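Local structure of diol-dehydratase (Roseburia inulinivorans, 5I2A) at residues M26-T38 and P110-A124. The protein is a glycyl radical enzyme that probably acts as a lyase, dehydrating 1,2-propanediol without the help of vitamin B12. Numbering follows the deposited sequence.
Sequences MPEIEAARAELIT and PFYISEETKKRLLAA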
loop_
_atom_site.group_PDB
_atom_site.type_symbol
_atom_site.label_atom_id
_atom_site.label_comp_id
_atom_site.label_asym_id
_atom_site.label_seq_id
_atom_site.Cartn_x
_atom_site.Cartn_y
_atom_site.Cartn_z
ATOM N N MET A 26 -32.385 24.145 -12.625
ATOM C CA MET A 26 -30.928 24.081 -12.506
ATOM C C MET A 26 -30.439 22.739 -11.997
ATOM O O MET A 26 -31.080 22.141 -11.140
ATOM C CB MET A 26 -30.413 25.133 -11.524
ATOM C CG MET A 26 -30.136 26.469 -12.082
ATOM S SD MET A 26 -29.023 27.274 -10.933
ATOM C CE MET A 26 -27.502 26.485 -11.373
ATOM N N PRO A 27 -29.289 22.283 -12.505
ATOM C CA PRO A 27 -28.599 21.182 -11.829
ATOM C C PRO A 27 -28.332 21.527 -10.367
ATOM O O PRO A 27 -28.021 22.679 -10.050
ATOM C CB PRO A 27 -27.289 21.053 -12.613
ATOM C CG PRO A 27 -27.621 21.567 -13.971
ATOM C CD PRO A 27 -28.560 22.727 -13.707
ATOM N N GLU A 28 -28.485 20.546 -9.490
ATOM C CA GLU A 28 -28.305 20.763 -8.060
ATOM C C GLU A 28 -27.317 19.778 -7.441
ATOM O O GLU A 28 -27.352 18.598 -7.742
ATOM C CB GLU A 28 -29.652 20.659 -7.327
ATOM C CG GLU A 28 -29.528 20.703 -5.802
ATOM C CD GLU A 28 -30.886 20.699 -5.087
ATOM O OE1 GLU A 28 -31.901 20.443 -5.756
ATOM O OE2 GLU A 28 -30.928 20.960 -3.863
ATOM N N ILE A 29 -26.460 20.280 -6.561
ATOM C CA ILE A 29 -25.551 19.453 -5.762
ATOM C C ILE A 29 -26.273 18.840 -4.546
ATOM O O ILE A 29 -26.931 19.555 -3.780
ATOM C CB ILE A 29 -24.342 20.289 -5.279
ATOM C CG1 ILE A 29 -23.524 20.769 -6.468
ATOM C CG2 ILE A 29 -23.479 19.503 -4.284
ATOM C CD1 ILE A 29 -22.597 21.933 -6.154
ATOM N N GLU A 30 -26.147 17.526 -4.371
ATOM C CA GLU A 30 -26.770 16.827 -3.247
ATOM C C GLU A 30 -25.733 16.181 -2.308
ATOM O O GLU A 30 -24.645 15.787 -2.734
ATOM C CB GLU A 30 -27.766 15.785 -3.764
ATOM C CG GLU A 30 -28.893 16.464 -4.549
ATOM C CD GLU A 30 -29.980 15.545 -5.083
ATOM O OE1 GLU A 30 -29.956 14.308 -4.870
ATOM O OE2 GLU A 30 -30.883 16.099 -5.742
ATOM N N ALA A 31 -26.092 16.075 -1.033
ATOM C CA ALA A 31 -25.145 15.719 0.021
ATOM C C ALA A 31 -25.208 14.260 0.454
ATOM O O ALA A 31 -24.352 13.816 1.209
ATOM C CB ALA A 31 -25.370 16.614 1.232
ATOM N N ALA A 32 -26.212 13.519 -0.009
ATOM C CA ALA A 32 -26.439 12.174 0.508
ATOM C C ALA A 32 -25.229 11.226 0.332
ATOM O O ALA A 32 -24.904 10.487 1.250
ATOM C CB ALA A 32 -27.664 11.566 -0.133
ATOM N N ARG A 33 -24.585 11.228 -0.832
ATOM C CA ARG A 33 -23.446 10.322 -1.042
ATOM C C ARG A 33 -22.329 10.598 -0.039
ATOM O O ARG A 33 -21.755 9.674 0.531
ATOM C CB ARG A 33 -22.879 10.429 -2.465
ATOM C CG ARG A 33 -21.857 9.323 -2.785
ATOM C CD ARG A 33 -21.232 9.457 -4.184
ATOM N NE ARG A 33 -20.214 8.427 -4.393
ATOM C CZ ARG A 33 -18.989 8.468 -3.869
ATOM N NH1 ARG A 33 -18.614 9.502 -3.129
ATOM N NH2 ARG A 33 -18.126 7.485 -4.113
ATOM N N ALA A 34 -22.024 11.874 0.155
ATOM C CA ALA A 34 -20.933 12.259 1.038
ATOM C C ALA A 34 -21.240 11.809 2.458
ATOM O O ALA A 34 -20.366 11.318 3.163
ATOM C CB ALA A 34 -20.703 13.756 0.980
ATOM N N GLU A 35 -22.496 11.953 2.870
ATOM C CA GLU A 35 -22.899 11.481 4.191
ATOM C C GLU A 35 -22.754 9.966 4.313
ATOM O O GLU A 35 -22.276 9.460 5.322
ATOM C CB GLU A 35 -24.343 11.892 4.495
ATOM C CG GLU A 35 -24.473 13.384 4.727
ATOM C CD GLU A 35 -25.879 13.811 5.100
ATOM O OE1 GLU A 35 -26.840 13.118 4.732
ATOM O OE2 GLU A 35 -26.009 14.845 5.777
ATOM N N LEU A 36 -23.163 9.240 3.283
ATOM C CA LEU A 36 -23.143 7.793 3.354
ATOM C C LEU A 36 -21.728 7.201 3.276
ATOM O O LEU A 36 -21.437 6.223 3.960
ATOM C CB LEU A 36 -24.028 7.198 2.260
ATOM C CG LEU A 36 -25.531 7.467 2.458
ATOM C CD1 LEU A 36 -26.310 7.117 1.197
ATOM C CD2 LEU A 36 -26.077 6.705 3.670
ATOM N N ILE A 37 -20.849 7.786 2.470
ATOM C CA ILE A 37 -19.485 7.261 2.391
ATOM C C ILE A 37 -18.760 7.535 3.716
ATOM O O ILE A 37 -18.027 6.681 4.214
ATOM C CB ILE A 37 -18.706 7.837 1.184
ATOM C CG1 ILE A 37 -17.419 7.040 0.960
ATOM C CG2 ILE A 37 -18.445 9.342 1.324
ATOM C CD1 ILE A 37 -16.668 7.436 -0.295
ATOM N N THR A 38 -19.015 8.698 4.306
ATOM C CA THR A 38 -18.456 9.055 5.603
ATOM C C THR A 38 -18.950 8.129 6.709
ATOM O O THR A 38 -18.181 7.644 7.517
ATOM C CB THR A 38 -18.799 10.498 5.953
ATOM O OG1 THR A 38 -18.142 11.360 5.024
ATOM C CG2 THR A 38 -18.333 10.849 7.356
ATOM N N PRO A 110 -22.705 26.256 -13.838
ATOM C CA PRO A 110 -23.198 26.555 -12.487
ATOM C C PRO A 110 -24.061 25.426 -11.912
ATOM O O PRO A 110 -24.676 24.672 -12.664
ATOM C CB PRO A 110 -24.028 27.832 -12.686
ATOM C CG PRO A 110 -24.507 27.740 -14.156
ATOM C CD PRO A 110 -23.317 27.124 -14.869
ATOM N N PHE A 111 -24.079 25.311 -10.586
ATOM C CA PHE A 111 -24.913 24.347 -9.870
ATOM C C PHE A 111 -25.621 25.038 -8.702
ATOM O O PHE A 111 -24.999 25.822 -7.988
ATOM C CB PHE A 111 -24.086 23.184 -9.302
ATOM C CG PHE A 111 -23.695 22.133 -10.300
ATOM C CD1 PHE A 111 -22.620 22.327 -11.152
ATOM C CD2 PHE A 111 -24.368 20.926 -10.344
ATOM C CE1 PHE A 111 -22.231 21.341 -12.057
ATOM C CE2 PHE A 111 -23.996 19.941 -11.258
ATOM C CZ PHE A 111 -22.920 20.154 -12.115
ATOM N N TYR A 112 -26.894 24.724 -8.480
ATOM C CA TYR A 112 -27.570 25.200 -7.277
ATOM C C TYR A 112 -27.167 24.350 -6.082
ATOM O O TYR A 112 -27.024 23.145 -6.202
ATOM C CB TYR A 112 -29.097 25.181 -7.445
ATOM C CG TYR A 112 -29.856 25.400 -6.141
ATOM C CD1 TYR A 112 -29.851 26.634 -5.503
ATOM C CD2 TYR A 112 -30.576 24.372 -5.558
ATOM C CE1 TYR A 112 -30.551 26.837 -4.305
ATOM C CE2 TYR A 112 -31.270 24.559 -4.368
ATOM C CZ TYR A 112 -31.256 25.791 -3.750
ATOM O OH TYR A 112 -31.951 25.959 -2.580
ATOM N N ILE A 113 -26.958 24.986 -4.936
ATOM C CA ILE A 113 -26.751 24.253 -3.698
ATOM C C ILE A 113 -27.479 24.957 -2.541
ATOM O O ILE A 113 -27.319 26.157 -2.326
ATOM C CB ILE A 113 -25.234 24.077 -3.383
ATOM C CG1 ILE A 113 -25.037 23.250 -2.111
ATOM C CG2 ILE A 113 -24.518 25.423 -3.291
ATOM C CD1 ILE A 113 -23.552 22.906 -1.818
ATOM N N SER A 114 -28.298 24.197 -1.821
ATOM C CA SER A 114 -29.148 24.759 -0.775
ATOM C C SER A 114 -28.347 25.005 0.485
ATOM O O SER A 114 -27.257 24.460 0.641
ATOM C CB SER A 114 -30.317 23.832 -0.461
ATOM O OG SER A 114 -29.876 22.683 0.244
ATOM N N GLU A 115 -28.899 25.815 1.387
ATOM C CA GLU A 115 -28.230 26.102 2.646
ATOM C C GLU A 115 -28.103 24.833 3.461
ATOM O O GLU A 115 -27.092 24.617 4.107
ATOM C CB GLU A 115 -28.973 27.186 3.447
ATOM C CG GLU A 115 -28.926 28.567 2.800
ATOM C CD GLU A 115 -27.516 28.994 2.446
ATOM O OE1 GLU A 115 -27.244 29.231 1.252
ATOM O OE2 GLU A 115 -26.673 29.077 3.356
ATOM N N GLU A 116 -29.122 23.983 3.431
ATOM C CA GLU A 116 -29.054 22.748 4.198
ATOM C C GLU A 116 -28.007 21.793 3.604
ATOM O O GLU A 116 -27.321 21.083 4.341
ATOM C CB GLU A 116 -30.423 22.074 4.263
ATOM C CG GLU A 116 -30.450 20.785 5.073
ATOM C CD GLU A 116 -30.173 20.992 6.557
ATOM O OE1 GLU A 116 -30.310 22.135 7.055
ATOM O OE2 GLU A 116 -29.821 20.001 7.231
ATOM N N THR A 117 -27.873 21.783 2.281
ATOM C CA THR A 117 -26.857 20.936 1.652
ATOM C C THR A 117 -25.458 21.412 2.042
ATOM O O THR A 117 -24.616 20.600 2.382
ATOM C CB THR A 117 -27.011 20.897 0.124
ATOM O OG1 THR A 117 -28.232 20.223 -0.194
ATOM C CG2 THR A 117 -25.843 20.127 -0.538
ATOM N N LYS A 118 -25.229 22.723 2.052
ATOM C CA LYS A 118 -23.952 23.253 2.518
ATOM C C LYS A 118 -23.615 22.751 3.927
ATOM O O LYS A 118 -22.499 22.294 4.183
ATOM C CB LYS A 118 -23.951 24.777 2.508
ATOM C CG LYS A 118 -24.071 25.423 1.125
ATOM C CD LYS A 118 -24.213 26.933 1.283
ATOM C CE LYS A 118 -24.566 27.643 -0.020
ATOM N NZ LYS A 118 -24.639 29.127 0.198
ATOM N N LYS A 119 -24.584 22.834 4.836
ATOM C CA LYS A 119 -24.353 22.404 6.213
ATOM C C LYS A 119 -24.033 20.919 6.292
ATOM O O LYS A 119 -23.144 20.512 7.029
ATOM C CB LYS A 119 -25.557 22.725 7.104
ATOM C CG LYS A 119 -25.821 24.220 7.271
ATOM C CD LYS A 119 -24.521 25.042 7.263
ATOM C CE LYS A 119 -23.780 24.983 8.610
ATOM N NZ LYS A 119 -22.645 25.952 8.685
ATOM N N ARG A 120 -24.770 20.111 5.540
ATOM C CA ARG A 120 -24.529 18.683 5.545
ATOM C C ARG A 120 -23.160 18.315 4.963
ATOM O O ARG A 120 -22.497 17.420 5.472
ATOM C CB ARG A 120 -25.629 17.973 4.784
ATOM C CG ARG A 120 -26.990 18.178 5.412
ATOM C CD ARG A 120 -27.849 16.972 5.216
ATOM N NE ARG A 120 -28.615 17.039 4.007
ATOM C CZ ARG A 120 -28.955 15.996 3.265
ATOM N NH1 ARG A 120 -28.560 14.773 3.581
ATOM N NH2 ARG A 120 -29.693 16.194 2.189
ATOM N N LEU A 121 -22.745 19.008 3.907
ATOM C CA LEU A 121 -21.442 18.751 3.305
ATOM C C LEU A 121 -20.325 19.132 4.270
ATOM O O LEU A 121 -19.332 18.422 4.363
ATOM C CB LEU A 121 -21.277 19.504 1.974
ATOM C CG LEU A 121 -22.087 18.944 0.807
ATOM C CD1 LEU A 121 -21.905 19.763 -0.471
ATOM C CD2 LEU A 121 -21.731 17.475 0.565
ATOM N N LEU A 122 -20.499 20.230 5.003
ATOM C CA LEU A 122 -19.468 20.665 5.941
ATOM C C LEU A 122 -19.199 19.594 6.984
ATOM O O LEU A 122 -18.045 19.292 7.292
ATOM C CB LEU A 122 -19.855 21.971 6.631
ATOM C CG LEU A 122 -19.730 23.234 5.782
ATOM C CD1 LEU A 122 -20.256 24.451 6.544
ATOM C CD2 LEU A 122 -18.296 23.450 5.359
ATOM N N ALA A 123 -20.272 19.014 7.507
ATOM C CA ALA A 123 -20.161 17.998 8.536
ATOM C C ALA A 123 -19.562 16.713 7.978
ATOM O O ALA A 123 -18.700 16.103 8.602
ATOM C CB ALA A 123 -21.529 17.711 9.160
ATOM N N ALA A 124 -20.040 16.293 6.813
ATOM C CA ALA A 124 -19.530 15.068 6.213
ATOM C C ALA A 124 -18.079 15.222 5.750
ATOM O O ALA A 124 -17.275 14.327 5.964
ATOM C CB ALA A 124 -20.411 14.637 5.063
HETATM O O HOH W 1 -28.621 21.312 -2.567
HETATM O O HOH W 2 -28.581 17.371 -0.375
HETATM O O HOH W 3 -23.990 15.624 7.106
#
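Glu28 and Tyr112 form a single parallel beta bridge in the pyruvate formate lyase-like part of the chain, held by the neighbouring Pro27 O and Ile29 N, and two helices leave it side by side. The bridge rests on two backbone bonds, Tyr112 N to Pro27 O at 2.8 Å and Ile29 N to Tyr112 O at 2.9 Å; the N-H...O angle is 161° in both. Beyond it, the axes of helices 32-38 and 115-124 pass 9.0 Å apart at 24°, with Ala31, Ala34 and Ala124 in the seam. Ala31 CB and Ala34 CB form a shallow hollow filled by Leu121 CD2, 3.8 Å from Ala31 CB, while the other branch, CD1, meets Ile29 CG2. Further along, Ala124 CB lies on the helix backbone, against Ala34 O and Glu35 N. Near the bridge, Ile29 CD1 abuts Phe111 CB at 3.7 Å, and Leu96 of helix 94-97 packs on both Ile29 and Leu121. Glu28, with CG anti to the backbone N (chi1 173°), lies alongside the Tyr112 ring. On the more polar flank, Arg120 bends at chi2 and chi3, bringing its guanidinium face over Ala31 CB and its edge to Glu35 OE1, in a salt bridge whose hydrogen bond is weak. A leucine in place of Arg120 would probably leave the Glu35 carboxylate without its cationic mate and uncover part of Ala31. A water bridges the two segments: it donates to Glu28 OE2 and Ile29 O and accepts from Ser114 N and, at 2.6 Å, from Thr117 OG1.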